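Bacterial leucyl aminopeptidase (Legionella pneumophila, PDB 6ESL) probably removes N-terminal residues such as leucine from peptides as a secreted, zinc-dependent aminopeptidase of the M28 family, serving nutrient acquisition during infection of amoebas. Local coordinates at residues S228-A233 / V281-T286; R306-Y311 / I388-E393; A313-H318 / S380-A385; I320-D325 / M376-K381. All coordinates share one frame; numbering follows the deposited sequence.

Interaction 1. Residues S228-A233 / V281-T286. With ZN (zinc ion), chain F.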
# COMPACT_ATOMS: atom_id res chain seq x y z
N SER B 228 -26.61 2.86 -3.91
CA SER B 228 -27.29 4.12 -3.60
C SER B 228 -26.39 5.26 -3.35
O SER B 228 -26.66 6.42 -3.74
CB SER B 228 -28.23 3.98 -2.38
OG SER B 228 -29.16 2.91 -2.57
N SER B 229 -25.32 4.98 -2.60
CA SER B 229 -24.28 5.99 -2.46
C SER B 229 -23.77 6.47 -3.82
O SER B 229 -23.55 7.65 -3.96
CB SER B 229 -23.09 5.44 -1.60
OG SER B 229 -23.39 5.18 -0.25
N ILE B 230 -23.49 5.56 -4.78
CA ILE B 230 -22.95 6.06 -6.06
C ILE B 230 -24.04 6.74 -6.93
O ILE B 230 -23.73 7.61 -7.74
CB ILE B 230 -22.15 5.04 -6.89
CG1 ILE B 230 -23.05 3.97 -7.45
CG2 ILE B 230 -20.98 4.45 -6.05
CD1 ILE B 230 -22.36 3.20 -8.55
N MET B 231 -25.31 6.36 -6.73
CA MET B 231 -26.42 7.04 -7.45
C MET B 231 -26.49 8.50 -7.06
O MET B 231 -26.72 9.35 -7.91
CB MET B 231 -27.76 6.35 -7.23
CG MET B 231 -28.97 6.99 -8.04
SD MET B 231 -28.69 6.81 -9.82
CE MET B 231 -29.13 5.08 -9.98
N GLU B 232 -26.28 8.80 -5.77
CA GLU B 232 -26.36 10.18 -5.28
C GLU B 232 -25.13 10.96 -5.74
O GLU B 232 -25.23 12.08 -6.12
CB GLU B 232 -26.60 10.27 -3.77
CG GLU B 232 -26.46 11.66 -3.23
CD GLU B 232 -27.47 12.69 -3.73
OE1 GLU B 232 -28.46 12.32 -4.41
OE2 GLU B 232 -27.21 13.89 -3.45
N ALA B 233 -23.97 10.30 -5.77
CA ALA B 233 -22.79 10.97 -6.32
C ALA B 233 -22.98 11.30 -7.85
O ALA B 233 -22.55 12.37 -8.32
CB ALA B 233 -21.55 10.11 -6.12
N VAL B 281 -12.86 2.93 -8.85
CA VAL B 281 -13.17 2.66 -7.47
C VAL B 281 -14.42 1.78 -7.42
O VAL B 281 -15.33 1.88 -8.32
CB VAL B 281 -13.32 3.96 -6.63
CG1 VAL B 281 -14.41 4.85 -7.16
CG2 VAL B 281 -13.53 3.72 -5.14
N GLN B 282 -14.47 0.92 -6.42
CA GLN B 282 -15.60 0.06 -6.16
C GLN B 282 -16.21 0.38 -4.80
O GLN B 282 -15.51 0.42 -3.76
CB GLN B 282 -15.15 -1.39 -6.23
CG GLN B 282 -16.15 -2.48 -5.80
CD GLN B 282 -17.31 -2.63 -6.74
OE1 GLN B 282 -17.40 -1.94 -7.77
NE2 GLN B 282 -18.17 -3.62 -6.45
N PHE B 283 -17.53 0.54 -4.82
CA PHE B 283 -18.34 0.69 -3.58
C PHE B 283 -19.20 -0.53 -3.34
O PHE B 283 -20.25 -0.74 -4.05
CB PHE B 283 -19.15 1.98 -3.64
CG PHE B 283 -18.32 3.20 -3.62
CD1 PHE B 283 -17.92 3.78 -2.39
CD2 PHE B 283 -17.89 3.78 -4.76
CE1 PHE B 283 -17.09 4.90 -2.37
CE2 PHE B 283 -17.13 4.91 -4.75
CZ PHE B 283 -16.67 5.42 -3.53
N ASP B 284 -18.69 -1.36 -2.44
CA ASP B 284 -19.36 -2.55 -2.00
C ASP B 284 -19.46 -2.49 -0.49
O ASP B 284 -18.48 -2.71 0.23
CB ASP B 284 -18.58 -3.80 -2.42
CG ASP B 284 -19.26 -5.08 -1.99
OD1 ASP B 284 -20.34 -5.01 -1.37
OD2 ASP B 284 -18.71 -6.17 -2.27
N MET B 285 -20.65 -2.16 -0.03
CA MET B 285 -21.02 -2.10 1.38
C MET B 285 -20.49 -0.77 1.95
O MET B 285 -19.28 -0.56 2.23
CB MET B 285 -20.66 -3.32 2.22
CG MET B 285 -21.10 -4.61 1.59
SD MET B 285 -20.78 -6.09 2.51
CE MET B 285 -19.02 -6.01 2.81
N THR B 286 -21.44 0.14 2.10
CA THR B 286 -21.16 1.52 2.53
C THR B 286 -21.97 1.98 3.74
O THR B 286 -21.91 3.16 4.14
CB THR B 286 -21.46 2.50 1.38
OG1 THR B 286 -22.84 2.52 1.09
CG2 THR B 286 -20.61 2.23 0.15
ZN ZN F . -21.09 -7.08 -2.27
O HOH W 1 -19.92 -7.57 -0.48
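Ser229 and Ile230, on a turn of helix 220-239, face residues 283-286, at the C-terminal end of strand 277-282 and beyond: the CA atoms of Ser229 and Thr286 are 7.4 Å apart, and those of Ile230 and Phe283 are 7.5 Å apart. Thr286 donates its hydroxyl to Ser229, with OG1 to OG at 3.0 Å. The torsion of Thr286 sets OG1 between its own backbone N and carbonyl carbon (chi1 66°), which turns the hydroxyl to the helix. Ser229 OG in turn is bonded to Met376 O, so a short relay of hydroxyls satisfies polar atoms in a buried place where a small serine and threonine fit. Next to this bond the contact is apolar. The branch methyl CG2 of Ile230 approaches the Phe283 ring obliquely, nearest to CD2 at 3.4 Å, while the two side chains cross at a slant. Phe283 is turned to the helix, and the next residue, Asp284, takes no part in the contact and binds zinc through both carboxylate oxygens, OD1 at 2.4 Å and OD2 at 2.5 Å. A water, His209 and Asp222 complete the site, and Ser334 OG bonds to Asp284 OD2. Around this contact, Ile230 also packs on Trp252 of strand 248-253 and on Ile206 of strand 203-209, whereas Phe283 meets Ala383 and Thr286 meets Phe379, both on helix 373-391.

Interaction 2. Residues R306-Y311 / I388-E393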
# COMPACT_ATOMS: atom_id res chain seq x y z
N ARG B 306 -1.88 -0.08 -5.24
CA ARG B 306 -1.28 0.56 -4.10
C ARG B 306 -1.33 2.06 -4.09
O ARG B 306 -1.78 2.67 -3.09
CB ARG B 306 0.18 0.02 -3.95
CG ARG B 306 1.02 0.80 -2.92
CD ARG B 306 2.36 0.14 -2.72
NE ARG B 306 2.87 0.51 -1.39
CZ ARG B 306 4.01 0.03 -0.86
NH1 ARG B 306 4.75 -0.88 -1.54
NH2 ARG B 306 4.43 0.47 0.31
N ASP B 307 -0.90 2.74 -5.16
CA ASP B 307 -0.98 4.19 -5.19
C ASP B 307 -2.40 4.72 -5.16
O ASP B 307 -2.69 5.69 -4.51
CB ASP B 307 -0.24 4.79 -6.39
CG ASP B 307 1.27 4.65 -6.28
OD1 ASP B 307 1.79 4.36 -5.19
OD2 ASP B 307 1.93 4.85 -7.32
N LEU B 308 -3.33 4.07 -5.89
CA LEU B 308 -4.71 4.60 -5.87
C LEU B 308 -5.35 4.43 -4.48
O LEU B 308 -6.09 5.31 -4.02
CB LEU B 308 -5.54 3.91 -6.96
CG LEU B 308 -6.95 4.51 -7.17
CD1 LEU B 308 -6.85 5.91 -7.69
CD2 LEU B 308 -7.75 3.63 -8.13
N SER B 309 -5.03 3.34 -3.81
CA SER B 309 -5.51 3.03 -2.44
C SER B 309 -5.02 4.05 -1.45
O SER B 309 -5.81 4.64 -0.65
CB SER B 309 -5.15 1.63 -2.00
OG SER B 309 -5.63 0.63 -2.90
N ASN B 310 -3.74 4.35 -1.54
CA ASN B 310 -3.18 5.47 -0.73
C ASN B 310 -3.84 6.80 -1.01
O ASN B 310 -4.10 7.56 -0.09
CB ASN B 310 -1.66 5.63 -0.95
CG ASN B 310 -0.82 4.46 -0.39
OD1 ASN B 310 -1.26 3.72 0.51
ND2 ASN B 310 0.46 4.36 -0.87
N TYR B 311 -4.12 7.07 -2.27
CA TYR B 311 -4.84 8.27 -2.61
C TYR B 311 -6.28 8.33 -1.96
O TYR B 311 -6.69 9.35 -1.43
CB TYR B 311 -4.96 8.43 -4.13
CG TYR B 311 -5.55 9.70 -4.55
CD1 TYR B 311 -4.94 10.92 -4.24
CD2 TYR B 311 -6.72 9.73 -5.33
CE1 TYR B 311 -5.50 12.13 -4.67
CE2 TYR B 311 -7.31 10.90 -5.71
CZ TYR B 311 -6.70 12.10 -5.43
OH TYR B 311 -7.27 13.28 -5.84
N ILE B 388 -14.36 14.13 -9.09
CA ILE B 388 -13.99 15.51 -9.42
C ILE B 388 -12.47 15.67 -9.44
O ILE B 388 -11.94 16.23 -10.38
CB ILE B 388 -14.71 16.52 -8.51
CG1 ILE B 388 -16.21 16.55 -8.79
CG2 ILE B 388 -14.09 17.90 -8.64
CD1 ILE B 388 -17.03 17.23 -7.73
N GLU B 389 -11.75 15.16 -8.45
CA GLU B 389 -10.30 15.29 -8.48
C GLU B 389 -9.66 14.65 -9.70
O GLU B 389 -8.82 15.27 -10.33
CB GLU B 389 -9.60 14.69 -7.24
CG GLU B 389 -9.76 15.55 -5.99
CD GLU B 389 -8.83 16.79 -5.98
OE1 GLU B 389 -7.86 16.81 -6.81
OE2 GLU B 389 -9.11 17.74 -5.16
N LEU B 390 -10.04 13.40 -10.01
CA LEU B 390 -9.30 12.68 -11.04
C LEU B 390 -9.76 13.05 -12.47
O LEU B 390 -8.97 13.01 -13.42
CB LEU B 390 -9.39 11.18 -10.79
CG LEU B 390 -8.74 10.73 -9.45
CD1 LEU B 390 -8.89 9.24 -9.27
CD2 LEU B 390 -7.28 11.10 -9.37
N ALA B 391 -11.03 13.41 -12.62
CA ALA B 391 -11.59 13.73 -13.93
C ALA B 391 -11.24 15.15 -14.34
O ALA B 391 -11.37 15.49 -15.52
CB ALA B 391 -13.10 13.52 -13.95
N SER B 392 -10.80 15.97 -13.38
CA SER B 392 -10.37 17.35 -13.65
C SER B 392 -8.91 17.44 -13.98
O SER B 392 -8.46 18.52 -14.24
CB SER B 392 -10.68 18.28 -12.47
OG SER B 392 -12.03 18.22 -12.10
N GLU B 393 -8.17 16.34 -13.96
CA GLU B 393 -6.72 16.31 -14.34
C GLU B 393 -6.42 15.46 -15.59
O GLU B 393 -5.25 15.39 -16.02
CB GLU B 393 -5.84 15.79 -13.20
CG GLU B 393 -5.84 16.65 -11.96
CD GLU B 393 -5.27 18.03 -12.17
OE1 GLU B 393 -6.07 18.98 -12.36
OE2 GLU B 393 -4.01 18.16 -12.13
OXT GLU B 393 -7.29 14.81 -16.18
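Tyr311 and Leu390 are the residues of closest backbone approach, yet their CA atoms stand 10.5 Å apart, so helices 306-320 and 373-391 meet here through long side chains alone. Tyr311 does most of the spanning. The ring reaches across, because chi1 of -174° swings CG away from the backbone N, until OH lies 3.1 Å from Glu389 CB, the glutamate sitting at the ring edge near its plane. This is close packing against the aliphatic part of Glu389; the hydroxyl finds its polar partner in Glu114 O. The glutamate chain bends at its second torsion (chi2 -77°), and its carboxylate, turned 76° from the ring plane, is bonded to Tyr319 OH and to the backbone N atoms of Lys116 and His117. A buried acid is therefore paid for by several donors. Leu390 slides past the tyrosine in the opposite direction, its CD2 meeting Tyr311 CE2 obliquely at 3.7 Å, while its other methyl, CD1, touches Leu308 CD1 at 4.2 Å. Two branches thus let one leucine serve two neighbours on the other helix. Beyond it the helix ends, and Ser392 OG turns back to bond Ile388 O at 2.6 Å. The arrangement is that of two helices splayed apart in the helical layer of an alpha/beta fold, with the chain at 113-117 filling in between through Tyr113, Glu114, Lys116 and His117.

Interaction 3. Residues A313-H318 / S380-A385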
# COMPACT_ATOMS: atom_id res chain seq x y z
N ALA B 313 -7.05 6.98 0.86
CA ALA B 313 -6.79 7.31 2.27
C ALA B 313 -6.67 8.81 2.46
O ALA B 313 -7.29 9.36 3.36
CB ALA B 313 -5.53 6.55 2.78
N LYS B 314 -5.95 9.48 1.58
CA LYS B 314 -5.82 10.94 1.61
C LYS B 314 -7.11 11.68 1.36
O LYS B 314 -7.43 12.63 2.05
CB LYS B 314 -4.80 11.41 0.57
CG LYS B 314 -3.37 11.24 1.08
CD LYS B 314 -2.35 11.33 -0.05
CE LYS B 314 -2.03 12.79 -0.39
NZ LYS B 314 -1.14 12.67 -1.58
N LEU B 315 -7.89 11.21 0.37
CA LEU B 315 -9.18 11.79 0.10
C LEU B 315 -10.06 11.65 1.30
O LEU B 315 -10.79 12.60 1.61
CB LEU B 315 -9.89 11.16 -1.11
CG LEU B 315 -9.30 11.38 -2.49
CD1 LEU B 315 -10.04 10.51 -3.49
CD2 LEU B 315 -9.40 12.88 -2.88
N ILE B 316 -10.03 10.47 1.96
CA ILE B 316 -10.86 10.29 3.15
C ILE B 316 -10.44 11.33 4.22
O ILE B 316 -11.27 12.04 4.79
CB ILE B 316 -10.79 8.85 3.72
CG1 ILE B 316 -11.48 7.86 2.76
CG2 ILE B 316 -11.46 8.79 5.05
CD1 ILE B 316 -11.06 6.40 2.88
N ASP B 317 -9.14 11.39 4.50
CA ASP B 317 -8.67 12.24 5.58
C ASP B 317 -8.94 13.75 5.29
O ASP B 317 -9.51 14.46 6.14
CB ASP B 317 -7.20 11.99 5.85
CG ASP B 317 -6.67 12.90 6.93
OD1 ASP B 317 -7.12 12.77 8.08
OD2 ASP B 317 -5.90 13.82 6.63
N HIS B 318 -8.59 14.19 4.09
CA HIS B 318 -8.75 15.56 3.65
C HIS B 318 -10.19 16.01 3.51
O HIS B 318 -10.55 17.13 3.94
CB HIS B 318 -8.04 15.82 2.29
CG HIS B 318 -7.80 17.27 2.01
ND1 HIS B 318 -6.53 17.82 2.05
CD2 HIS B 318 -8.64 18.30 1.75
CE1 HIS B 318 -6.60 19.11 1.79
NE2 HIS B 318 -7.87 19.43 1.57
N SER B 380 -20.63 8.27 -0.34
CA SER B 380 -21.10 9.02 -1.49
C SER B 380 -20.19 10.21 -1.71
O SER B 380 -19.80 10.55 -2.86
CB SER B 380 -22.58 9.38 -1.28
OG SER B 380 -23.12 9.87 -2.47
N LYS B 381 -19.79 10.86 -0.60
CA LYS B 381 -18.87 11.98 -0.68
C LYS B 381 -17.55 11.56 -1.24
O LYS B 381 -16.94 12.30 -1.98
CB LYS B 381 -18.65 12.60 0.71
CG LYS B 381 -19.88 13.40 1.17
CD LYS B 381 -19.73 14.02 2.51
CE LYS B 381 -21.07 14.60 2.86
NZ LYS B 381 -21.11 15.42 4.08
N LEU B 382 -17.09 10.41 -0.82
CA LEU B 382 -15.83 9.91 -1.33
C LEU B 382 -15.89 9.71 -2.85
O LEU B 382 -14.93 10.03 -3.54
CB LEU B 382 -15.39 8.62 -0.59
CG LEU B 382 -14.10 7.95 -1.01
CD1 LEU B 382 -12.92 8.91 -0.97
CD2 LEU B 382 -13.75 6.69 -0.17
N ALA B 383 -17.00 9.14 -3.35
CA ALA B 383 -17.16 8.92 -4.80
C ALA B 383 -17.10 10.27 -5.54
O ALA B 383 -16.43 10.36 -6.58
CB ALA B 383 -18.49 8.24 -5.10
N VAL B 384 -17.86 11.25 -5.02
CA VAL B 384 -17.88 12.62 -5.61
C VAL B 384 -16.47 13.22 -5.65
O VAL B 384 -16.04 13.76 -6.68
CB VAL B 384 -18.85 13.59 -4.90
CG1 VAL B 384 -18.69 15.06 -5.35
CG2 VAL B 384 -20.25 13.16 -5.18
N ALA B 385 -15.74 13.06 -4.55
CA ALA B 385 -14.40 13.67 -4.48
C ALA B 385 -13.42 12.97 -5.44
O ALA B 385 -12.63 13.64 -6.11
CB ALA B 385 -13.89 13.63 -3.06
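This is helix-on-helix packing within one layer of the alpha/beta fold of the M28 peptidase domain, where helix 306-320 meets helix 373-391. Leu315 and Ile316, consecutive residues of the first helix, receive Leu382 of the second, and the backbones come near at this point, with the CA atoms of Ile316 and Leu382 6.7 Å apart. The interface is wholly aliphatic, as suits a buried position: branched side chains fill it with methyl groups and bring no polar atom that would need a partner. Leu382 starts out along the interface rather than straight across it, but its CG is set anti to the backbone N (chi1 179°), which carries both methyls over to the neighbouring helix. Leu315 crosses it at about a right angle. Ala385, one turn further on, faces the first helix with a mere methyl, allowing that backbone to stay near. Outside the pair, Ile316 also rests on Val324 of strand 324-327, and Ala383 turns the opposite side of its helix to Phe283 and Ala233. The two branches of Leu382 divide the work: CD1 lies 3.8 Å from Leu315 CB, and CD2 lies 3.9 Å from Ile316 CG1.

Interaction 4. Residues I320-D325 / M376-K381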
# COMPACT_ATOMS: atom_id res chain seq x y z
N ILE B 320 -13.28 13.91 4.07
CA ILE B 320 -14.35 13.28 4.86
C ILE B 320 -14.12 13.48 6.37
O ILE B 320 -15.08 13.48 7.16
CB ILE B 320 -14.49 11.77 4.51
CG1 ILE B 320 -14.48 11.50 2.98
CG2 ILE B 320 -15.71 11.18 5.13
CD1 ILE B 320 -15.56 12.27 2.28
N HIS B 321 -12.85 13.57 6.78
CA HIS B 321 -12.51 13.85 8.18
C HIS B 321 -12.99 12.75 9.13
O HIS B 321 -13.48 13.05 10.18
CB HIS B 321 -13.01 15.26 8.60
CG HIS B 321 -12.44 16.35 7.76
ND1 HIS B 321 -13.22 17.18 6.99
CD2 HIS B 321 -11.15 16.73 7.56
CE1 HIS B 321 -12.44 18.04 6.35
NE2 HIS B 321 -11.18 17.77 6.67
N VAL B 322 -12.71 11.49 8.75
CA VAL B 322 -12.85 10.36 9.64
C VAL B 322 -11.55 9.53 9.58
O VAL B 322 -10.74 9.69 8.67
CB VAL B 322 -14.07 9.52 9.25
CG1 VAL B 322 -15.37 10.37 9.38
CG2 VAL B 322 -13.89 8.90 7.87
N PRO B 323 -11.32 8.66 10.58
CA PRO B 323 -10.13 7.80 10.51
C PRO B 323 -10.20 6.80 9.29
O PRO B 323 -11.27 6.48 8.75
CB PRO B 323 -10.16 7.05 11.85
CG PRO B 323 -11.04 7.93 12.80
CD PRO B 323 -12.10 8.45 11.82
N VAL B 324 -9.03 6.32 8.88
CA VAL B 324 -8.84 5.32 7.87
C VAL B 324 -8.14 4.15 8.50
O VAL B 324 -7.27 4.33 9.33
CB VAL B 324 -7.90 5.80 6.79
CG1 VAL B 324 -7.73 4.74 5.69
CG2 VAL B 324 -8.46 7.06 6.15
N ASP B 325 -8.51 2.96 8.14
CA ASP B 325 -7.77 1.78 8.58
C ASP B 325 -7.82 0.82 7.34
O ASP B 325 -8.44 1.13 6.31
CB ASP B 325 -8.37 1.20 9.83
CG ASP B 325 -7.38 0.35 10.66
OD1 ASP B 325 -6.31 -0.02 10.13
OD2 ASP B 325 -7.67 0.07 11.83
N MET B 376 -23.14 5.92 4.83
CA MET B 376 -23.48 5.85 3.41
C MET B 376 -23.23 7.15 2.73
O MET B 376 -22.80 7.21 1.63
CB MET B 376 -24.92 5.41 3.20
CG MET B 376 -25.18 3.98 3.57
SD MET B 376 -26.75 3.25 3.10
CE MET B 376 -27.88 4.01 4.25
N THR B 377 -23.54 8.22 3.43
CA THR B 377 -23.30 9.60 2.92
C THR B 377 -21.79 9.88 2.74
O THR B 377 -21.33 10.45 1.76
CB THR B 377 -23.98 10.65 3.85
OG1 THR B 377 -25.37 10.38 3.92
CG2 THR B 377 -23.79 11.98 3.39
N ASN B 378 -21.00 9.42 3.70
CA ASN B 378 -19.54 9.56 3.63
C ASN B 378 -18.93 8.85 2.42
O ASN B 378 -18.05 9.40 1.76
CB ASN B 378 -18.89 9.09 4.96
CG ASN B 378 -19.00 10.12 6.09
OD1 ASN B 378 -18.73 9.80 7.31
ND2 ASN B 378 -19.41 11.36 5.74
N PHE B 379 -19.42 7.68 2.13
CA PHE B 379 -19.01 6.97 0.92
C PHE B 379 -19.43 7.65 -0.37
O PHE B 379 -18.59 7.77 -1.31
CB PHE B 379 -19.44 5.48 0.96
CG PHE B 379 -18.61 4.67 1.90
CD1 PHE B 379 -17.39 4.12 1.50
CD2 PHE B 379 -19.02 4.48 3.17
CE1 PHE B 379 -16.65 3.29 2.40
CE2 PHE B 379 -18.22 3.81 4.13
CZ PHE B 379 -17.04 3.22 3.73
N SER B 380 -20.63 8.27 -0.34
CA SER B 380 -21.10 9.02 -1.49
C SER B 380 -20.19 10.21 -1.71
O SER B 380 -19.80 10.55 -2.86
CB SER B 380 -22.58 9.38 -1.28
OG SER B 380 -23.12 9.87 -2.47
N LYS B 381 -19.79 10.86 -0.60
CA LYS B 381 -18.87 11.98 -0.68
C LYS B 381 -17.55 11.56 -1.24
O LYS B 381 -16.94 12.30 -1.98
CB LYS B 381 -18.65 12.60 0.71
CG LYS B 381 -19.88 13.40 1.17
CD LYS B 381 -19.73 14.02 2.51
CE LYS B 381 -21.07 14.60 2.86
NZ LYS B 381 -21.11 15.42 4.08
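The amide of Asn378 is covered on one face by Ile320, whose CG2 methyl stands almost straight above the carboxamide carbon, 3.6 Å from Asn378 CG. That methyl is also 3.8 Å from Asn378 ND2, so it rests on the flat group as a whole instead of on one end of it. Val322 comes to the same face further out, beyond the oxygen, with its CG1 4.0 Å from Asn378 OD1. Both approaches are apolar carbon over a polar plane: the flat amide offers a broad surface for a methyl, while asparagine keeps its hydrogen-bonding atoms directed along that plane. Ile320 and Asn378 slide past one another in opposite directions. The isoleucine has CG2 anti to its backbone N and CG1 anti to the carbonyl carbon (chi1 -46°), which splits its two arms between two residues of the helix. The second arm ends in CD1, pressed against Lys381 CB at 3.5 Å, tighter than usual for two carbons. Lys381 contributes just the root of its side chain here; beyond CG it runs extended, leading its amine away from the contact, as befits a charged residue at a partly exposed helix face. Ile320 and Val322 also both touch Met297 of strand 297-300. After Ile320 the chain leaves its helix at His321, whose positive phi (63°) turns it towards strand 324-327. Because that strand runs parallel and next to strand 297-300, the contact lies at the return turn of a beta-alpha-beta crossover at the edge of the mixed sheet, where helix 373-391 packs against it.

Helix 373-391 serves interactions 2, 3 and 4, and also accepts the hydroxyl of Ser229 from interaction 1, so three contacts lie on this helix and the fourth touches it. Interactions 1, 2 and 3 are buried, while interaction 4 is partly exposed. Interactions 2 and 3 join the same two helices, yet differ in spacing: near backbones and aliphatic packing in 313-318 with 380-385, but wide separation, aromatic reach and a buried acid in 306-311 with 388-393. Interaction 4, whose centre is about 6 Å from that of interaction 3, mixes methyls with an amide and a lysine stem. Interaction 1 alone has a hydroxyl-to-hydroxyl hydrogen bond across its segments and a zinc ligand, Asp284, within one.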